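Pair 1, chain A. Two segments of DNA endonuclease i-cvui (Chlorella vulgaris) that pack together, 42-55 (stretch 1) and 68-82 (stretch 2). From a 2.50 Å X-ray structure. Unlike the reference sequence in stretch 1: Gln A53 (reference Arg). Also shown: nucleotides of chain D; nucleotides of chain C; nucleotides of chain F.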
# COMPACT_ATOMS: atom_id res chain seq x y z
N ARG A 42 -19.80 -12.41 -6.02
CA ARG A 42 -19.20 -12.15 -4.71
C ARG A 42 -18.60 -10.76 -4.72
O ARG A 42 -17.83 -10.44 -5.61
CB ARG A 42 -18.14 -13.20 -4.35
CG ARG A 42 -17.29 -12.90 -3.09
CD ARG A 42 -16.28 -14.04 -2.76
NE ARG A 42 -16.97 -15.32 -2.59
CZ ARG A 42 -16.46 -16.52 -2.86
NH1 ARG A 42 -15.21 -16.63 -3.30
NH2 ARG A 42 -17.20 -17.62 -2.69
N VAL A 43 -18.96 -9.93 -3.74
CA VAL A 43 -18.30 -8.65 -3.52
C VAL A 43 -17.35 -8.74 -2.31
O VAL A 43 -17.67 -9.39 -1.30
CB VAL A 43 -19.32 -7.52 -3.31
CG1 VAL A 43 -20.18 -7.33 -4.56
CG2 VAL A 43 -20.20 -7.80 -2.11
N SER A 44 -16.18 -8.10 -2.40
CA SER A 44 -15.23 -8.11 -1.28
C SER A 44 -14.18 -7.01 -1.29
O SER A 44 -13.65 -6.64 -2.35
CB SER A 44 -14.51 -9.46 -1.19
OG SER A 44 -13.90 -9.81 -2.42
N LEU A 45 -13.88 -6.50 -0.10
CA LEU A 45 -12.69 -5.71 0.13
C LEU A 45 -11.67 -6.58 0.85
O LEU A 45 -11.98 -7.15 1.90
CB LEU A 45 -13.00 -4.45 0.95
CG LEU A 45 -11.83 -3.51 1.30
CD1 LEU A 45 -12.33 -2.10 1.42
CD2 LEU A 45 -11.16 -3.92 2.59
N THR A 46 -10.46 -6.67 0.32
CA THR A 46 -9.44 -7.49 0.97
C THR A 46 -8.13 -6.70 1.10
O THR A 46 -7.75 -5.97 0.19
CB THR A 46 -9.19 -8.79 0.18
OG1 THR A 46 -10.25 -9.72 0.44
CG2 THR A 46 -7.89 -9.45 0.62
N VAL A 47 -7.47 -6.83 2.24
CA VAL A 47 -6.19 -6.18 2.48
C VAL A 47 -5.13 -7.24 2.79
O VAL A 47 -5.37 -8.16 3.58
CB VAL A 47 -6.29 -5.16 3.64
CG1 VAL A 47 -4.92 -4.72 4.10
CG2 VAL A 47 -7.11 -3.96 3.23
N PHE A 48 -3.98 -7.13 2.14
CA PHE A 48 -2.91 -8.12 2.28
C PHE A 48 -1.75 -7.61 3.11
O PHE A 48 -1.34 -6.46 2.97
CB PHE A 48 -2.39 -8.56 0.92
CG PHE A 48 -3.45 -9.02 -0.02
CD1 PHE A 48 -3.90 -10.34 0.01
CD2 PHE A 48 -3.99 -8.15 -0.95
CE1 PHE A 48 -4.88 -10.76 -0.87
CE2 PHE A 48 -4.97 -8.57 -1.82
CZ PHE A 48 -5.41 -9.88 -1.78
N GLN A 49 -1.21 -8.47 3.96
CA GLN A 49 0.03 -8.17 4.66
C GLN A 49 0.76 -9.45 5.01
O GLN A 49 0.13 -10.50 5.17
CB GLN A 49 -0.22 -7.33 5.92
CG GLN A 49 1.00 -6.44 6.29
CD GLN A 49 1.38 -5.47 5.17
OE1 GLN A 49 0.52 -4.97 4.45
NE2 GLN A 49 2.68 -5.21 5.02
N SER A 50 2.08 -9.36 5.10
CA SER A 50 2.89 -10.49 5.53
C SER A 50 2.50 -10.86 6.95
O SER A 50 2.15 -9.98 7.74
CB SER A 50 4.39 -10.15 5.43
OG SER A 50 5.19 -11.07 6.16
N THR A 51 2.53 -12.15 7.25
CA THR A 51 2.15 -12.64 8.58
C THR A 51 3.14 -12.14 9.62
O THR A 51 2.85 -12.13 10.82
CB THR A 51 2.06 -14.19 8.64
OG1 THR A 51 1.30 -14.67 7.52
CG2 THR A 51 1.38 -14.65 9.92
N THR A 52 4.32 -11.74 9.14
CA THR A 52 5.29 -10.99 9.93
C THR A 52 4.60 -9.94 10.79
O THR A 52 4.84 -9.84 11.99
CB THR A 52 6.32 -10.25 9.02
OG1 THR A 52 7.00 -11.18 8.17
CG2 THR A 52 7.32 -9.48 9.87
N GLN A 53 3.73 -9.16 10.15
CA GLN A 53 3.03 -8.09 10.83
C GLN A 53 1.54 -8.29 10.73
O GLN A 53 0.79 -7.37 10.41
CB GLN A 53 3.43 -6.74 10.27
CG GLN A 53 4.76 -6.72 9.55
CD GLN A 53 5.24 -5.31 9.34
OE1 GLN A 53 5.34 -4.54 10.30
NE2 GLN A 53 5.48 -4.93 8.09
N HIS A 54 1.14 -9.52 11.03
CA HIS A 54 -0.24 -9.93 11.12
C HIS A 54 -1.07 -8.97 11.96
O HIS A 54 -2.28 -8.83 11.75
CB HIS A 54 -0.28 -11.35 11.69
CG HIS A 54 -1.66 -11.93 11.81
ND1 HIS A 54 -2.16 -12.86 10.92
CD2 HIS A 54 -2.64 -11.72 12.71
CE1 HIS A 54 -3.37 -13.20 11.27
NE2 HIS A 54 -3.70 -12.51 12.37
N PHE A 55 -0.43 -8.28 12.91
CA PHE A 55 -1.16 -7.43 13.85
C PHE A 55 -1.90 -6.27 13.18
O PHE A 55 -2.96 -5.86 13.67
CB PHE A 55 -0.21 -6.90 14.94
CG PHE A 55 0.79 -5.87 14.46
CD1 PHE A 55 0.48 -4.52 14.46
CD2 PHE A 55 2.08 -6.25 14.10
CE1 PHE A 55 1.40 -3.57 14.03
CE2 PHE A 55 3.02 -5.31 13.69
CZ PHE A 55 2.68 -3.96 13.65
N THR A 68 -13.07 -10.82 8.56
CA THR A 68 -12.28 -11.92 9.09
C THR A 68 -10.81 -11.79 8.72
O THR A 68 -10.47 -11.37 7.61
CB THR A 68 -12.77 -13.26 8.57
OG1 THR A 68 -12.54 -13.31 7.15
CG2 THR A 68 -14.25 -13.43 8.86
N VAL A 69 -9.94 -12.18 9.65
CA VAL A 69 -8.52 -12.30 9.37
C VAL A 69 -8.14 -13.79 9.26
O VAL A 69 -8.63 -14.59 10.03
CB VAL A 69 -7.65 -11.62 10.45
CG1 VAL A 69 -6.20 -11.83 10.15
CG2 VAL A 69 -7.98 -10.12 10.56
N ARG A 70 -7.30 -14.14 8.30
CA ARG A 70 -6.73 -15.49 8.25
C ARG A 70 -5.22 -15.47 8.01
O ARG A 70 -4.65 -14.48 7.56
CB ARG A 70 -7.39 -16.33 7.16
CG ARG A 70 -6.97 -15.95 5.74
CD ARG A 70 -7.45 -16.96 4.69
NE ARG A 70 -7.45 -16.37 3.35
CZ ARG A 70 -6.93 -16.94 2.26
NH1 ARG A 70 -6.37 -18.14 2.31
NH2 ARG A 70 -7.00 -16.30 1.11
N LYS A 71 -4.58 -16.59 8.33
CA LYS A 71 -3.21 -16.87 7.95
C LYS A 71 -3.23 -17.74 6.69
O LYS A 71 -3.82 -18.81 6.71
CB LYS A 71 -2.48 -17.62 9.07
CG LYS A 71 -2.47 -16.94 10.45
CD LYS A 71 -1.10 -17.10 11.09
CE LYS A 71 -1.06 -16.61 12.52
NZ LYS A 71 0.34 -16.68 13.06
N ARG A 72 -2.50 -17.37 5.66
CA ARG A 72 -2.35 -18.20 4.49
C ARG A 72 -1.20 -19.16 4.75
O ARG A 72 -0.44 -18.97 5.66
CB ARG A 72 -2.09 -17.32 3.29
CG ARG A 72 -3.25 -16.43 2.91
CD ARG A 72 -2.89 -15.25 2.02
NE ARG A 72 -1.86 -15.55 1.04
CZ ARG A 72 -1.68 -14.88 -0.08
NH1 ARG A 72 -2.44 -13.87 -0.39
NH2 ARG A 72 -0.72 -15.23 -0.89
N ASN A 73 -1.06 -20.21 3.96
CA ASN A 73 -0.07 -21.25 4.26
C ASN A 73 1.33 -20.79 3.82
O ASN A 73 2.33 -21.29 4.31
CB ASN A 73 -0.46 -22.58 3.60
CG ASN A 73 -0.54 -22.47 2.09
OD1 ASN A 73 -0.30 -21.41 1.52
ND2 ASN A 73 -0.86 -23.57 1.43
N ASP A 74 1.37 -19.83 2.89
CA ASP A 74 2.64 -19.32 2.36
C ASP A 74 3.24 -18.06 3.02
O ASP A 74 4.17 -17.46 2.49
CB ASP A 74 2.52 -19.11 0.85
CG ASP A 74 1.48 -18.09 0.44
OD1 ASP A 74 0.84 -17.43 1.30
OD2 ASP A 74 1.24 -17.95 -0.79
N GLY A 75 2.72 -17.69 4.18
CA GLY A 75 3.35 -16.63 4.97
C GLY A 75 2.74 -15.24 4.86
O GLY A 75 3.36 -14.24 5.25
N MET A 76 1.52 -15.16 4.33
CA MET A 76 0.79 -13.90 4.25
C MET A 76 -0.45 -13.99 5.11
O MET A 76 -0.91 -15.09 5.41
CB MET A 76 0.40 -13.56 2.80
CG MET A 76 1.55 -13.15 1.90
SD MET A 76 2.20 -11.54 2.29
CE MET A 76 0.92 -10.41 1.73
N SER A 77 -0.97 -12.84 5.51
CA SER A 77 -2.29 -12.79 6.11
C SER A 77 -3.18 -11.86 5.28
O SER A 77 -2.72 -10.88 4.69
CB SER A 77 -2.20 -12.33 7.57
OG SER A 77 -1.53 -13.30 8.36
N GLU A 78 -4.45 -12.22 5.22
CA GLU A 78 -5.46 -11.41 4.55
C GLU A 78 -6.48 -10.96 5.58
O GLU A 78 -6.86 -11.73 6.45
CB GLU A 78 -6.15 -12.19 3.44
CG GLU A 78 -5.23 -12.73 2.37
CD GLU A 78 -5.98 -13.25 1.15
OE1 GLU A 78 -7.19 -12.96 1.03
OE2 GLU A 78 -5.37 -13.96 0.32
N PHE A 79 -6.89 -9.70 5.51
CA PHE A 79 -8.10 -9.27 6.18
C PHE A 79 -9.20 -9.12 5.13
O PHE A 79 -9.01 -8.44 4.13
CB PHE A 79 -7.90 -7.94 6.92
CG PHE A 79 -9.19 -7.20 7.18
CD1 PHE A 79 -9.90 -7.44 8.34
CD2 PHE A 79 -9.70 -6.29 6.25
CE1 PHE A 79 -11.10 -6.77 8.59
CE2 PHE A 79 -10.88 -5.62 6.49
CZ PHE A 79 -11.58 -5.86 7.66
N CYS A 80 -10.36 -9.72 5.34
CA CYS A 80 -11.36 -9.66 4.27
C CYS A 80 -12.79 -9.37 4.71
O CYS A 80 -13.30 -9.98 5.66
CB CYS A 80 -11.34 -10.96 3.47
SG CYS A 80 -12.52 -10.90 2.13
N VAL A 81 -13.43 -8.44 4.01
CA VAL A 81 -14.85 -8.18 4.21
C VAL A 81 -15.62 -8.67 3.00
O VAL A 81 -15.50 -8.10 1.91
CB VAL A 81 -15.13 -6.68 4.43
CG1 VAL A 81 -16.58 -6.46 4.84
CG2 VAL A 81 -14.22 -6.12 5.47
N VAL A 82 -16.39 -9.74 3.18
CA VAL A 82 -17.23 -10.28 2.11
C VAL A 82 -18.69 -9.91 2.33
O VAL A 82 -19.16 -9.84 3.47
CB VAL A 82 -17.14 -11.82 2.02
CG1 VAL A 82 -17.75 -12.34 0.72
CG2 VAL A 82 -15.70 -12.27 2.16
P DC D 14 3.48 -7.00 2.09
OP1 DC D 14 3.39 -5.52 2.13
OP2 DC D 14 3.67 -7.78 3.34
O5' DC D 14 2.19 -7.62 1.34
C5' DC D 14 1.35 -6.78 0.55
C4' DC D 14 1.48 -7.07 -0.95
O4' DC D 14 2.08 -8.38 -1.16
C3' DC D 14 0.16 -7.08 -1.73
O3' DC D 14 0.20 -6.10 -2.78
C2' DC D 14 0.07 -8.52 -2.27
C1' DC D 14 1.53 -8.91 -2.34
N1 DC D 14 1.82 -10.41 -2.42
C2 DC D 14 1.60 -11.10 -3.62
O2 DC D 14 1.16 -10.49 -4.60
N3 DC D 14 1.89 -12.43 -3.69
C4 DC D 14 2.38 -13.06 -2.61
N4 DC D 14 2.66 -14.36 -2.73
C5 DC D 14 2.62 -12.37 -1.38
C6 DC D 14 2.33 -11.06 -1.33
P DT C 9 -1.45 -24.99 -2.56
OP1 DT C 9 -1.21 -26.16 -3.45
OP2 DT C 9 -0.55 -24.74 -1.40
O5' DT C 9 -1.53 -23.71 -3.53
C5' DT C 9 -2.03 -23.85 -4.86
C4' DT C 9 -1.60 -22.69 -5.74
O4' DT C 9 -2.32 -21.48 -5.35
C3' DT C 9 -0.10 -22.31 -5.67
O3' DT C 9 0.33 -21.84 -6.97
C2' DT C 9 -0.12 -21.17 -4.66
C1' DT C 9 -1.39 -20.45 -5.13
N1 DT C 9 -1.94 -19.46 -4.17
C2 DT C 9 -2.71 -18.42 -4.66
O2 DT C 9 -2.97 -18.29 -5.84
N3 DT C 9 -3.17 -17.54 -3.71
C4 DT C 9 -2.93 -17.60 -2.35
O4 DT C 9 -3.38 -16.77 -1.57
C5 DT C 9 -2.12 -18.71 -1.90
C7 DT C 9 -1.80 -18.87 -0.45
C6 DT C 9 -1.66 -19.57 -2.83
OP3 DG F 1 -2.82 -3.65 -6.65
P DG F 1 -2.71 -3.51 -5.17
OP1 DG F 1 -1.26 -3.41 -4.86
OP2 DG F 1 -3.61 -2.42 -4.75
O5' DG F 1 -3.28 -4.83 -4.48
C5' DG F 1 -2.45 -6.00 -4.32
C4' DG F 1 -2.73 -6.97 -5.44
O4' DG F 1 -2.12 -8.27 -5.18
C3' DG F 1 -4.20 -7.24 -5.69
O3' DG F 1 -4.40 -7.17 -7.05
C2' DG F 1 -4.39 -8.68 -5.17
C1' DG F 1 -3.05 -9.27 -5.51
N9 DG F 1 -2.68 -10.47 -4.77
C8 DG F 1 -2.62 -10.62 -3.41
N7 DG F 1 -2.18 -11.80 -3.04
C5 DG F 1 -1.91 -12.45 -4.23
C6 DG F 1 -1.40 -13.74 -4.48
O6 DG F 1 -1.09 -14.61 -3.66
N1 DG F 1 -1.28 -14.01 -5.83
C2 DG F 1 -1.60 -13.13 -6.83
N2 DG F 1 -1.40 -13.57 -8.08
N3 DG F 1 -2.07 -11.91 -6.62
C4 DG F 1 -2.20 -11.64 -5.31

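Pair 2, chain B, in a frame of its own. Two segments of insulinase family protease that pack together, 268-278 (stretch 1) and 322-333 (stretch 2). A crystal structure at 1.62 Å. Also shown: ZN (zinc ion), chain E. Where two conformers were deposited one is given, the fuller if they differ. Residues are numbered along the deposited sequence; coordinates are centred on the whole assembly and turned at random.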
# COMPACT_ATOMS: atom_id res chain seq x y z
N THR B 268 7.53 -20.55 7.14
CA THR B 268 6.18 -20.09 6.84
C THR B 268 5.81 -20.71 5.52
O THR B 268 6.47 -20.46 4.53
CB THR B 268 6.08 -18.57 6.71
OG1 THR B 268 6.40 -17.99 8.00
CG2 THR B 268 4.70 -18.16 6.30
N LEU B 269 4.80 -21.57 5.50
CA LEU B 269 4.20 -21.97 4.25
C LEU B 269 3.06 -21.03 3.90
O LEU B 269 2.11 -20.88 4.68
CB LEU B 269 3.64 -23.42 4.37
CG LEU B 269 2.88 -23.90 3.13
CD1 LEU B 269 3.87 -23.95 1.96
CD2 LEU B 269 2.25 -25.26 3.34
N SER B 270 3.15 -20.40 2.72
CA SER B 270 2.11 -19.49 2.27
C SER B 270 1.33 -20.18 1.14
O SER B 270 1.92 -20.78 0.25
CB SER B 270 2.67 -18.15 1.83
OG SER B 270 3.31 -17.48 2.97
N LEU B 271 0.01 -20.15 1.27
CA LEU B 271 -0.91 -20.62 0.24
C LEU B 271 -1.37 -19.33 -0.41
O LEU B 271 -2.10 -18.51 0.20
CB LEU B 271 -2.10 -21.40 0.87
CG LEU B 271 -1.77 -22.52 1.85
CD1 LEU B 271 -3.11 -23.21 2.26
CD2 LEU B 271 -0.79 -23.54 1.35
N MSE B 272 -0.95 -19.11 -1.67
CA MSE B 272 -1.10 -17.80 -2.33
C MSE B 272 -1.97 -17.86 -3.54
O MSE B 272 -1.92 -18.83 -4.28
CB MSE B 272 0.21 -17.25 -2.94
CG MSE B 272 1.51 -17.66 -2.38
SE MSE B 272 2.39 -15.99 -2.17
CE MSE B 272 1.21 -15.64 -0.70
N TRP B 273 -2.70 -16.79 -3.78
CA TRP B 273 -3.40 -16.57 -5.05
C TRP B 273 -3.05 -15.16 -5.56
O TRP B 273 -3.03 -14.19 -4.79
CB TRP B 273 -4.91 -16.67 -4.85
CG TRP B 273 -5.42 -18.02 -4.50
CD1 TRP B 273 -5.96 -18.92 -5.36
CD2 TRP B 273 -5.46 -18.63 -3.20
NE1 TRP B 273 -6.33 -20.07 -4.69
CE2 TRP B 273 -6.04 -19.92 -3.36
CE3 TRP B 273 -5.02 -18.26 -1.92
CZ2 TRP B 273 -6.22 -20.81 -2.29
CZ3 TRP B 273 -5.20 -19.16 -0.85
CH2 TRP B 273 -5.81 -20.42 -1.06
N ASP B 274 -2.79 -15.04 -6.87
CA ASP B 274 -2.32 -13.82 -7.46
C ASP B 274 -3.15 -13.67 -8.74
O ASP B 274 -3.29 -14.64 -9.50
CB ASP B 274 -0.84 -13.96 -7.77
CG ASP B 274 -0.40 -13.06 -8.91
OD1 ASP B 274 -0.20 -11.87 -8.65
OD2 ASP B 274 -0.26 -13.57 -10.04
N THR B 275 -3.80 -12.54 -8.90
CA THR B 275 -4.67 -12.32 -10.08
C THR B 275 -4.60 -10.86 -10.51
O THR B 275 -4.19 -10.01 -9.73
CB THR B 275 -6.14 -12.64 -9.74
OG1 THR B 275 -6.55 -11.80 -8.67
CG2 THR B 275 -6.32 -14.09 -9.36
N PRO B 276 -4.97 -10.56 -11.77
CA PRO B 276 -4.97 -9.17 -12.18
C PRO B 276 -6.02 -8.39 -11.40
O PRO B 276 -7.10 -8.92 -11.17
CB PRO B 276 -5.42 -9.23 -13.64
CG PRO B 276 -5.29 -10.60 -14.08
CD PRO B 276 -5.22 -11.49 -12.89
N TRP B 277 -5.70 -7.15 -11.01
CA TRP B 277 -6.64 -6.27 -10.32
C TRP B 277 -7.33 -5.42 -11.34
O TRP B 277 -6.68 -4.82 -12.18
CB TRP B 277 -5.93 -5.36 -9.36
CG TRP B 277 -6.80 -4.33 -8.75
CD1 TRP B 277 -6.72 -2.99 -8.97
CD2 TRP B 277 -7.87 -4.51 -7.80
NE1 TRP B 277 -7.68 -2.33 -8.25
CE2 TRP B 277 -8.39 -3.23 -7.51
CE3 TRP B 277 -8.42 -5.63 -7.15
CZ2 TRP B 277 -9.43 -3.02 -6.60
CZ3 TRP B 277 -9.48 -5.42 -6.27
CH2 TRP B 277 -9.97 -4.11 -5.99
N HIS B 278 -8.64 -5.32 -11.22
CA HIS B 278 -9.44 -4.41 -12.05
C HIS B 278 -10.09 -3.38 -11.12
O HIS B 278 -10.97 -3.78 -10.35
CB HIS B 278 -10.49 -5.23 -12.78
CG HIS B 278 -9.90 -6.35 -13.60
ND1 HIS B 278 -10.08 -7.69 -13.29
CD2 HIS B 278 -9.11 -6.33 -14.70
CE1 HIS B 278 -9.42 -8.43 -14.16
NE2 HIS B 278 -8.82 -7.63 -15.03
N ARG B 322 -3.39 -7.90 -0.56
CA ARG B 322 -2.90 -6.62 -1.00
C ARG B 322 -3.16 -6.46 -2.48
O ARG B 322 -3.29 -7.43 -3.23
CB ARG B 322 -1.41 -6.47 -0.75
CG ARG B 322 -0.55 -7.32 -1.67
CD ARG B 322 0.87 -7.53 -1.12
NE ARG B 322 0.82 -7.84 0.30
CZ ARG B 322 1.85 -7.87 1.14
NH1 ARG B 322 3.08 -7.62 0.73
NH2 ARG B 322 1.63 -8.14 2.42
N VAL B 323 -3.28 -5.20 -2.87
CA VAL B 323 -3.35 -4.84 -4.29
C VAL B 323 -2.16 -3.95 -4.52
O VAL B 323 -2.02 -2.91 -3.88
CB VAL B 323 -4.65 -4.09 -4.64
CG1 VAL B 323 -4.62 -3.68 -6.10
CG2 VAL B 323 -5.81 -4.93 -4.35
N GLN B 324 -1.27 -4.36 -5.41
CA GLN B 324 -0.02 -3.67 -5.64
C GLN B 324 0.42 -4.07 -7.01
O GLN B 324 0.25 -5.22 -7.38
CB GLN B 324 1.06 -4.11 -4.63
CG GLN B 324 0.85 -3.62 -3.27
CD GLN B 324 1.92 -4.11 -2.30
OE1 GLN B 324 2.80 -4.92 -2.65
NE2 GLN B 324 1.83 -3.63 -1.06
N TYR B 325 0.98 -3.13 -7.77
CA TYR B 325 1.40 -3.38 -9.13
C TYR B 325 0.33 -4.01 -10.02
O TYR B 325 0.64 -4.85 -10.85
CB TYR B 325 2.69 -4.23 -9.15
CG TYR B 325 3.74 -3.70 -8.21
CD1 TYR B 325 4.49 -2.60 -8.55
CD2 TYR B 325 3.90 -4.23 -6.92
CE1 TYR B 325 5.42 -2.07 -7.67
CE2 TYR B 325 4.80 -3.70 -6.04
CZ TYR B 325 5.58 -2.63 -6.44
OH TYR B 325 6.49 -2.10 -5.58
N GLN B 326 -0.92 -3.58 -9.84
CA GLN B 326 -2.07 -3.98 -10.66
C GLN B 326 -2.39 -5.47 -10.48
O GLN B 326 -3.06 -6.05 -11.35
CB GLN B 326 -1.85 -3.61 -12.15
CG GLN B 326 -1.53 -2.11 -12.38
CD GLN B 326 -1.00 -1.75 -13.81
OE1 GLN B 326 -0.83 -0.57 -14.11
NE2 GLN B 326 -0.74 -2.75 -14.65
N ARG B 327 -1.87 -6.08 -9.40
CA ARG B 327 -2.22 -7.49 -9.06
C ARG B 327 -2.90 -7.55 -7.72
O ARG B 327 -2.55 -6.80 -6.83
CB ARG B 327 -1.00 -8.41 -8.94
CG ARG B 327 0.12 -8.19 -9.89
CD ARG B 327 -0.03 -8.88 -11.16
NE ARG B 327 -0.46 -10.29 -11.09
CZ ARG B 327 -1.04 -10.92 -12.12
NH1 ARG B 327 -1.25 -10.27 -13.27
NH2 ARG B 327 -1.45 -12.17 -12.01
N ALA B 328 -3.84 -8.46 -7.56
CA ALA B 328 -4.46 -8.74 -6.25
C ALA B 328 -3.76 -9.98 -5.72
O ALA B 328 -3.69 -10.98 -6.46
CB ALA B 328 -5.96 -8.99 -6.37
N GLN B 329 -3.22 -9.92 -4.50
CA GLN B 329 -2.53 -11.06 -3.90
C GLN B 329 -3.26 -11.41 -2.60
O GLN B 329 -3.46 -10.53 -1.75
CB GLN B 329 -1.08 -10.73 -3.63
CG GLN B 329 -0.29 -11.89 -3.06
CD GLN B 329 1.13 -11.45 -2.69
OE1 GLN B 329 1.40 -11.09 -1.54
NE2 GLN B 329 2.02 -11.48 -3.66
N CYS B 330 -3.67 -12.65 -2.46
CA CYS B 330 -4.33 -13.01 -1.22
C CYS B 330 -3.51 -14.28 -0.72
O CYS B 330 -3.16 -15.19 -1.48
CB CYS B 330 -5.94 -13.00 -1.37
SG CYS B 330 -7.09 -11.22 -1.48
N ALA B 331 -3.14 -14.26 0.55
CA ALA B 331 -2.31 -15.31 1.13
C ALA B 331 -2.81 -15.78 2.50
O ALA B 331 -3.21 -14.96 3.33
CB ALA B 331 -0.86 -14.81 1.29
N ILE B 332 -2.71 -17.08 2.73
CA ILE B 332 -2.83 -17.71 4.06
C ILE B 332 -1.46 -18.14 4.44
O ILE B 332 -0.83 -18.93 3.76
CB ILE B 332 -3.77 -18.93 4.06
CG1 ILE B 332 -5.09 -18.52 3.45
CG2 ILE B 332 -3.80 -19.55 5.47
CD1 ILE B 332 -6.02 -19.66 3.09
N HIS B 333 -0.99 -17.64 5.59
CA HIS B 333 0.33 -17.97 6.05
C HIS B 333 0.28 -18.92 7.23
O HIS B 333 -0.43 -18.68 8.22
CB HIS B 333 1.04 -16.73 6.54
CG HIS B 333 1.16 -15.64 5.53
ND1 HIS B 333 1.87 -15.79 4.37
CD2 HIS B 333 0.75 -14.35 5.58
CE1 HIS B 333 1.86 -14.65 3.71
NE2 HIS B 333 1.18 -13.76 4.41
ZN ZN E . 1.07 -11.77 3.65
O HOH W 1 -5.92 -12.89 -5.75
O HOH W 2 1.91 -11.67 1.75
O HOH W 3 2.37 -10.69 4.90

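In each pair a strand of stretch 1 runs antiparallel to the second strand of stretch 2, and a turn joins that strand to a shorter strand before it. The strand axes approach to 4.6 Å in pair 1 and 4.5 Å in pair 2, with 155° and 163° between their directions. Fourteen central residues superpose with an RMSD of 0.6 Å.

The ladder matches rung for rung. Leu A45 with Val A81, Val A47 with Phe A79 and Gln A49 with Ser A77 are hydrogen-bonded pairs. Their counterparts are Leu B271 with Ile B332, Trp B273 with Cys B330 and Thr B275 with Ala B328. A further bond ties the strand end to the turn: Thr A51 N to Gly A75 O, 3.0 Å, and Trp B277 N to Gln B326 O, 2.9 Å.

The turns differ. Pair 1 has a type I turn, Arg A72 to Gly A75; pair 2 has a type I' turn, Gln B324 to Arg B327. Gly A75 matches Gln B326, and both have positive phi.

On the face carrying Leu A45 and Val A47, the Phe A79 ring turns its edge to Leu A45 and Val A47. CD2 of Leu A45 is 4.3 Å from CE2 of Phe A79. In pair 2 the large ring is on the other strand. Trp B273 matches Val A47, Cys B330 matches Phe A79, and Trp B273 CZ3 lies 4.1 Å from Ile B332 CD1.

On the opposite face, Phe A48 matches Asp B274. The Phe A48 ring packs beside Glu A78 (Phe A48 CE1 to Glu A78 CD, 3.4 Å), and a guanine base of the DNA lies over one of its faces. Asp B274 instead forms a salt bridge with Arg B327, Asp B274 OD2 to Arg B327 NH2 2.7 Å, reinforced by a hydrogen bond from Arg B327 NE to Asp B274 OD1, 2.9 Å. Arg B327 matches Met A76, whose CE reaches Phe A48 CB at 3.9 Å. Both side chains thus fold back to the first strand.

Ser A44 and Ser B270 coincide closely, but their partners differ. Val A82 is apolar, whereas His B333 ND1 donates to Ser B270 OG at 2.6 Å. The same histidine binds zinc through His B333 NE2, 2.1 Å from ZN.

Beyond the strand, Thr A51 matches Trp B277. Thr A51 OG1 hydrogen-bonds Ser A77 OG at 3.3 Å, and His A54 ND1 bonds Ser A77 OG at 2.7 Å. Trp B277 makes an apolar contact instead: Val B323 CG1 sits over its five-membered ring, 3.6 Å from the centroid, and Ala B328 CB is 4.2 Å from Trp B277 CE3.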